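Xylulose kinase (Bifidobacterium adolescentis ATCC 15703, PDB 3I8B) probably phosphorylates D-xylulose at the expense of ATP, giving D-xylulose 5-phosphate and ADP, as a member of the FGGY carbohydrate kinase family. Local coordinates at residues R214-I217 / A218-L221; A223-G226 / A227-Q231; A497-E500 / A501-A505. All coordinates share one frame; numbering follows the deposited sequence.

Contact 1 (R214-I217 / A218-L221)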
loop_
_atom_site.group_PDB
_atom_site.type_symbol
_atom_site.label_atom_id
_atom_site.label_comp_id
_atom_site.label_asym_id
_atom_site.label_seq_id
_atom_site.Cartn_x
_atom_site.Cartn_y
_atom_site.Cartn_z
ATOM N N ARG A 214 18.618 4.436 11.255
ATOM C CA ARG A 214 19.150 5.752 10.949
ATOM C C ARG A 214 20.443 5.669 10.147
ATOM O O ARG A 214 20.826 6.628 9.491
ATOM C CB ARG A 214 19.332 6.566 12.235
ATOM C CG ARG A 214 17.997 7.016 12.849
ATOM C CD ARG A 214 18.174 7.597 14.253
ATOM N NE ARG A 214 16.881 7.943 14.846
ATOM C CZ ARG A 214 16.265 9.110 14.662
ATOM N NH1 ARG A 214 16.819 10.057 13.902
ATOM N NH2 ARG A 214 15.082 9.325 15.219
ATOM N N ASP A 215 21.109 4.517 10.206
ATOM C CA ASP A 215 22.296 4.280 9.382
ATOM C C ASP A 215 21.976 4.218 7.880
ATOM O O ASP A 215 22.807 4.580 7.044
ATOM C CB ASP A 215 23.024 2.995 9.817
ATOM C CG ASP A 215 22.128 1.762 9.768
ATOM O OD1 ASP A 215 20.985 1.814 10.281
ATOM O OD2 ASP A 215 22.577 0.725 9.232
ATOM N N LEU A 216 20.785 3.737 7.537
ATOM C CA LEU A 216 20.384 3.660 6.138
ATOM C C LEU A 216 20.035 5.059 5.635
ATOM O O LEU A 216 20.177 5.355 4.447
ATOM C CB LEU A 216 19.221 2.680 5.942
ATOM C CG LEU A 216 19.571 1.261 6.397
ATOM C CD1 LEU A 216 18.350 0.344 6.352
ATOM C CD2 LEU A 216 20.695 0.697 5.549
ATOM N N ILE A 217 19.591 5.922 6.541
ATOM C CA ILE A 217 19.370 7.326 6.191
ATOM C C ILE A 217 20.720 8.035 5.978
ATOM O O ILE A 217 20.937 8.652 4.943
ATOM C CB ILE A 217 18.522 8.070 7.251
ATOM C CG1 ILE A 217 17.106 7.469 7.319
ATOM C CG2 ILE A 217 18.468 9.552 6.925
ATOM C CD1 ILE A 217 16.241 8.000 8.477
ATOM N N ALA A 218 21.626 7.918 6.947
ATOM C CA ALA A 218 22.984 8.442 6.788
ATOM C C ALA A 218 23.565 7.999 5.451
ATOM O O ALA A 218 24.253 8.757 4.769
ATOM C CB ALA A 218 23.896 7.970 7.942
HETATM N N MSE A 219 23.285 6.757 5.082
HETATM C CA MSE A 219 23.861 6.181 3.872
HETATM C C MSE A 219 23.533 7.016 2.642
HETATM O O MSE A 219 24.368 7.161 1.744
HETATM C CB MSE A 219 23.384 4.742 3.691
HETATM C CG MSE A 219 23.527 4.194 2.280
HETATM SE SE MSE A 219 22.846 2.345 2.178
HETATM C CE MSE A 219 24.086 1.465 3.417
ATOM N N VAL A 220 22.319 7.567 2.594
ATOM C CA VAL A 220 21.921 8.374 1.434
ATOM C C VAL A 220 22.267 9.857 1.567
ATOM O O VAL A 220 22.358 10.563 0.562
ATOM C CB VAL A 220 20.424 8.190 1.068
ATOM C CG1 VAL A 220 20.085 6.704 1.007
ATOM C CG2 VAL A 220 19.509 8.929 2.062
ATOM N N LEU A 221 22.457 10.323 2.802
ATOM C CA LEU A 221 22.851 11.708 3.059
ATOM C C LEU A 221 24.334 11.942 2.749
ATOM O O LEU A 221 24.772 13.077 2.540
ATOM C CB LEU A 221 22.576 12.086 4.519
ATOM C CG LEU A 221 21.096 12.175 4.917
ATOM C CD1 LEU A 221 20.915 12.534 6.393
ATOM C CD2 LEU A 221 20.321 13.160 4.007
#
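M219, a selenomethionine, runs out alongside L216 and turns only its methyl in toward it. Its CB sits 3.4 Å from L216 O and as close to D215 O, over the carbonyls of the turn before. CG, anti to the backbone N (chi1 161°), still grazes L216 O at 4.2 Å, and the bend comes only at chi3 (-63°), which swings the methyl inward. There CE of M219 comes to 4.1 Å from CD2 of L216, the two side chains pointing the same way. Beyond the segments, M219 also touches L105 and K108 of helix 99-110, while L216 and V220 reach L144 of helix 143-153.

L216 and M219 are an i to i+3 pair; I217 and L221, an i to i+4 pair, meet side by side, CG2 of I217 packing against CD1 of L221 at 3.9 Å. Around them run the helix backbone bonds. A218 N bonds to R214 O at 3.0 Å, and M219 N to D215 O. I217 O is gripped twice: L221 N comes in the carbonyl plane, V220 N from above it at 2.9 Å, so an i to i+3 bond is added to the i to i+4 one. CG2 of V220 lies 3.2 Å from that same oxygen.

R214 turns away to give NH1 to the carbonyls of A234 and I237, and its side chain lies about 7 Å from that of the magnesium ligand E190. This is an amphipathic helix of the FGGY N-terminal region, with L216, I217, V220 and L221 buried against neighbouring helices and loops and D215 exposed and salt-bridged to R213.

Contact 2 (A223-G226 / A227-Q231)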
loop_
_atom_site.group_PDB
_atom_site.type_symbol
_atom_site.label_atom_id
_atom_site.label_comp_id
_atom_site.label_asym_id
_atom_site.label_seq_id
_atom_site.Cartn_x
_atom_site.Cartn_y
_atom_site.Cartn_z
ATOM N N ALA A 223 26.135 11.488 0.235
ATOM C CA ALA A 223 26.385 12.124 -1.052
ATOM C C ALA A 223 26.443 13.637 -0.948
ATOM O O ALA A 223 27.223 14.281 -1.650
ATOM C CB ALA A 223 25.325 11.718 -2.071
ATOM N N ALA A 224 25.606 14.210 -0.087
ATOM C CA ALA A 224 25.571 15.661 0.049
ATOM C C ALA A 224 26.487 16.193 1.159
ATOM O O ALA A 224 26.965 17.322 1.075
ATOM C CB ALA A 224 24.117 16.162 0.245
ATOM N N GLU A 225 26.757 15.378 2.176
ATOM C CA GLU A 225 27.305 15.913 3.428
ATOM C C GLU A 225 28.671 15.368 3.881
ATOM O O GLU A 225 29.313 15.964 4.741
ATOM C CB GLU A 225 26.291 15.726 4.576
ATOM C CG GLU A 225 24.878 16.261 4.277
ATOM C CD GLU A 225 23.924 16.184 5.482
ATOM O OE1 GLU A 225 24.362 16.391 6.629
ATOM O OE2 GLU A 225 22.723 15.937 5.278
ATOM N N GLY A 226 29.113 14.243 3.333
ATOM C CA GLY A 226 30.272 13.560 3.899
ATOM C C GLY A 226 29.798 12.576 4.958
ATOM O O GLY A 226 28.716 12.760 5.521
ATOM N N ALA A 227 30.595 11.544 5.235
ATOM C CA ALA A 227 30.164 10.437 6.092
ATOM C C ALA A 227 29.792 10.818 7.526
ATOM O O ALA A 227 28.690 10.499 7.976
ATOM C CB ALA A 227 31.208 9.311 6.098
ATOM N N LYS A 228 30.704 11.463 8.253
ATOM C CA LYS A 228 30.427 11.800 9.654
ATOM C C LYS A 228 29.318 12.855 9.798
ATOM O O LYS A 228 28.493 12.777 10.709
ATOM C CB LYS A 228 31.698 12.226 10.418
ATOM C CG LYS A 228 32.755 11.116 10.625
ATOM C CD LYS A 228 32.110 9.786 11.003
ATOM C CE LYS A 228 33.128 8.637 11.067
ATOM N NZ LYS A 228 34.144 8.698 9.978
ATOM N N ALA A 229 29.312 13.849 8.920
ATOM C CA ALA A 229 28.242 14.844 8.937
ATOM C C ALA A 229 26.899 14.165 8.652
ATOM O O ALA A 229 25.895 14.483 9.288
ATOM C CB ALA A 229 28.513 15.971 7.933
ATOM N N ALA A 230 26.904 13.208 7.728
ATOM C CA ALA A 230 25.687 12.485 7.374
ATOM C C ALA A 230 25.193 11.671 8.562
ATOM O O ALA A 230 23.986 11.623 8.843
ATOM C CB ALA A 230 25.917 11.589 6.148
ATOM N N GLN A 231 26.135 11.038 9.262
ATOM C CA GLN A 231 25.836 10.309 10.489
ATOM C C GLN A 231 25.197 11.229 11.552
ATOM O O GLN A 231 24.205 10.875 12.183
ATOM C CB GLN A 231 27.122 9.653 11.030
ATOM C CG GLN A 231 26.984 8.955 12.390
ATOM C CD GLN A 231 28.289 8.264 12.844
ATOM O OE1 GLN A 231 28.350 7.034 12.939
ATOM N NE2 GLN A 231 29.336 9.060 13.100
#
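E225 lays its CB against A229, CB to CB at 4.0 Å, with the backbone N of A230 almost as near. Its CG is anti to the carbonyl carbon (chi1 -52°), and the chain then runs extended past the start of the next helix, bringing OE1 to 3.6 Å from A229 O. These are two acceptors, so the carboxylate passes alongside that carbonyl without bonding to it. On the backbone side, A229 CB sits 3.3 Å from E225 O.

The link between the two helices is G226. It leaves helical geometry right after E225 with a positive phi (90°), a conformation that glycine adopts readily, having no CB to meet the carbonyl oxygen of E225. G226 is also the N-cap residue of the helix that follows. Its carbonyl accepts A230 N at 2.9 Å, and A230 CB lies 3.1 Å from the same oxygen. Q231 N bonds in turn to A227 O, so the new helix is in regular i to i+4 bonding from its first turn.

A230 is buried and touches L221 of the preceding helix, while A224 and E225 lean on V158 of helix 155-158. The arrangement is a tight helix-to-helix turn at the surface, in which one glycine with positive phi terminates helix 214-225 and serves as N-cap of helix 227-236.

Contact 3 (A497-E500 / A501-A505)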
loop_
_atom_site.group_PDB
_atom_site.type_symbol
_atom_site.label_atom_id
_atom_site.label_comp_id
_atom_site.label_asym_id
_atom_site.label_seq_id
_atom_site.Cartn_x
_atom_site.Cartn_y
_atom_site.Cartn_z
ATOM N N ALA A 497 -4.807 -27.983 -13.074
ATOM C CA ALA A 497 -3.984 -28.118 -14.277
ATOM C C ALA A 497 -3.781 -26.792 -15.016
ATOM O O ALA A 497 -2.762 -26.589 -15.673
ATOM C CB ALA A 497 -4.568 -29.167 -15.208
ATOM N N VAL A 498 -4.742 -25.885 -14.897
ATOM C CA VAL A 498 -4.591 -24.560 -15.495
ATOM C C VAL A 498 -3.367 -23.852 -14.912
ATOM O O VAL A 498 -2.437 -23.511 -15.631
ATOM C CB VAL A 498 -5.856 -23.688 -15.317
ATOM C CG1 VAL A 498 -5.647 -22.309 -15.934
ATOM C CG2 VAL A 498 -7.061 -24.370 -15.962
ATOM N N TYR A 499 -3.350 -23.657 -13.602
ATOM C CA TYR A 499 -2.205 -23.026 -12.963
ATOM C C TYR A 499 -0.913 -23.848 -13.069
ATOM O O TYR A 499 0.177 -23.284 -13.152
ATOM C CB TYR A 499 -2.512 -22.697 -11.499
ATOM C CG TYR A 499 -1.318 -22.164 -10.745
ATOM C CD1 TYR A 499 -0.799 -20.900 -11.023
ATOM C CD2 TYR A 499 -0.705 -22.922 -9.759
ATOM C CE1 TYR A 499 0.300 -20.417 -10.332
ATOM C CE2 TYR A 499 0.384 -22.445 -9.064
ATOM C CZ TYR A 499 0.884 -21.194 -9.355
ATOM O OH TYR A 499 1.973 -20.732 -8.657
ATOM N N GLU A 500 -1.024 -25.173 -13.046
ATOM C CA GLU A 500 0.167 -26.016 -13.177
ATOM C C GLU A 500 0.867 -25.799 -14.525
ATOM O O GLU A 500 2.097 -25.767 -14.592
ATOM C CB GLU A 500 -0.157 -27.495 -12.929
ATOM C CG GLU A 500 -0.487 -27.792 -11.455
ATOM C CD GLU A 500 -0.913 -29.239 -11.195
ATOM O OE1 GLU A 500 -1.466 -29.875 -12.119
ATOM O OE2 GLU A 500 -0.701 -29.733 -10.061
ATOM N N ALA A 501 0.075 -25.632 -15.581
ATOM C CA ALA A 501 0.601 -25.309 -16.908
ATOM C C ALA A 501 1.228 -23.915 -16.937
ATOM O O ALA A 501 2.285 -23.708 -17.529
ATOM C CB ALA A 501 -0.503 -25.411 -17.959
ATOM N N TYR A 502 0.560 -22.964 -16.296
ATOM C CA TYR A 502 1.046 -21.599 -16.211
ATOM C C TYR A 502 2.392 -21.575 -15.507
ATOM O O TYR A 502 3.319 -20.901 -15.948
ATOM C CB TYR A 502 0.043 -20.730 -15.441
ATOM C CG TYR A 502 0.485 -19.297 -15.225
ATOM C CD1 TYR A 502 1.234 -18.938 -14.111
ATOM C CD2 TYR A 502 0.148 -18.299 -16.139
ATOM C CE1 TYR A 502 1.637 -17.626 -13.914
ATOM C CE2 TYR A 502 0.542 -16.986 -15.948
ATOM C CZ TYR A 502 1.294 -16.653 -14.840
ATOM O OH TYR A 502 1.689 -15.346 -14.649
ATOM N N ALA A 503 2.495 -22.307 -14.405
ATOM C CA ALA A 503 3.727 -22.306 -13.627
ATOM C C ALA A 503 4.893 -22.840 -14.448
ATOM O O ALA A 503 5.983 -22.266 -14.428
ATOM C CB ALA A 503 3.565 -23.096 -12.337
ATOM N N LYS A 504 4.662 -23.935 -15.167
ATOM C CA LYS A 504 5.677 -24.459 -16.071
ATOM C C LYS A 504 6.125 -23.369 -17.034
ATOM O O LYS A 504 7.310 -23.056 -17.110
ATOM C CB LYS A 504 5.163 -25.680 -16.842
ATOM C CG LYS A 504 5.122 -26.963 -16.011
ATOM C CD LYS A 504 4.742 -28.179 -16.856
ATOM C CE LYS A 504 4.689 -29.460 -16.014
ATOM N NZ LYS A 504 3.463 -29.537 -15.177
ATOM N N ALA A 505 5.171 -22.772 -17.742
ATOM C CA ALA A 505 5.487 -21.751 -18.742
ATOM C C ALA A 505 6.296 -20.582 -18.194
ATOM O O ALA A 505 7.280 -20.180 -18.799
ATOM C CB ALA A 505 4.215 -21.243 -19.434
#
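The aromatic contact joins Y499 and Y502, both with CG anti to the backbone N (chi1 174° and 177°). The i to i+3 spacing puts both on one side of the helix, and the shared torsion turns the rings out alike. There they cross obliquely: CE1 of Y499 meets CD1 of Y502 at 4.2 Å. A503 adds a methyl-to-ring contact, its CB lying over one face of the Y499 ring at 4.4 Å from CZ.

Backbone hydrogen bonds hold the turn in four regular i to i+4 steps. A503 N to Y499 O is the shortest at 2.8 Å; Y502 N bonds to V498 O, A501 N to A497 O, and K504 N to E500 O, the last at 3.2 Å.

E500 and K504 lie near each other on the exposed side, their charged atoms apart. The aliphatic part of K504 passes its own backbone acceptor, with CG 3.5 Å from E500 O, and the chain then bends at chi4 (76°). NZ of K504 still remains 5.8 Å from OE1 of E500, too far for a salt bridge, though a weak long-range attraction is possible.

Toward helix 396-420 the setting differs: the hydroxyl of Y499 is hydrogen-bonded to D413, its side chain also touches R412 and E416, and Y502 packs on C409 and S410. Chemically, then, the flank of this C-terminal helix that carries Y499 and Y502 is held to helix 396-420 by aromatic and polar contacts, A501 and A505 touch strand 366-368, and E500 and K504 stay on the exposed side with a loose electrostatic relation.

In the fold
From the N terminus the chain first reaches contact 1, within helix 214-225, and then contact 2, where that helix ends and helix 227-236 begins. Each closes only a local turn, and the three follow in series with none nested or crossing. Contacts 1 and 2 share helix 214-225 and touch: the turn in contact 2 folds the second helix back so that A230 packs on L221 and Q231 lies by A218. Together they tie this helical pair to helices 99-110, 143-153 and 155-158. Contact 3 comes much later, near the C terminus, its centre about 43 Å from that of contact 1, and joins helix 496-506 to helix 396-420 and strand 366-368.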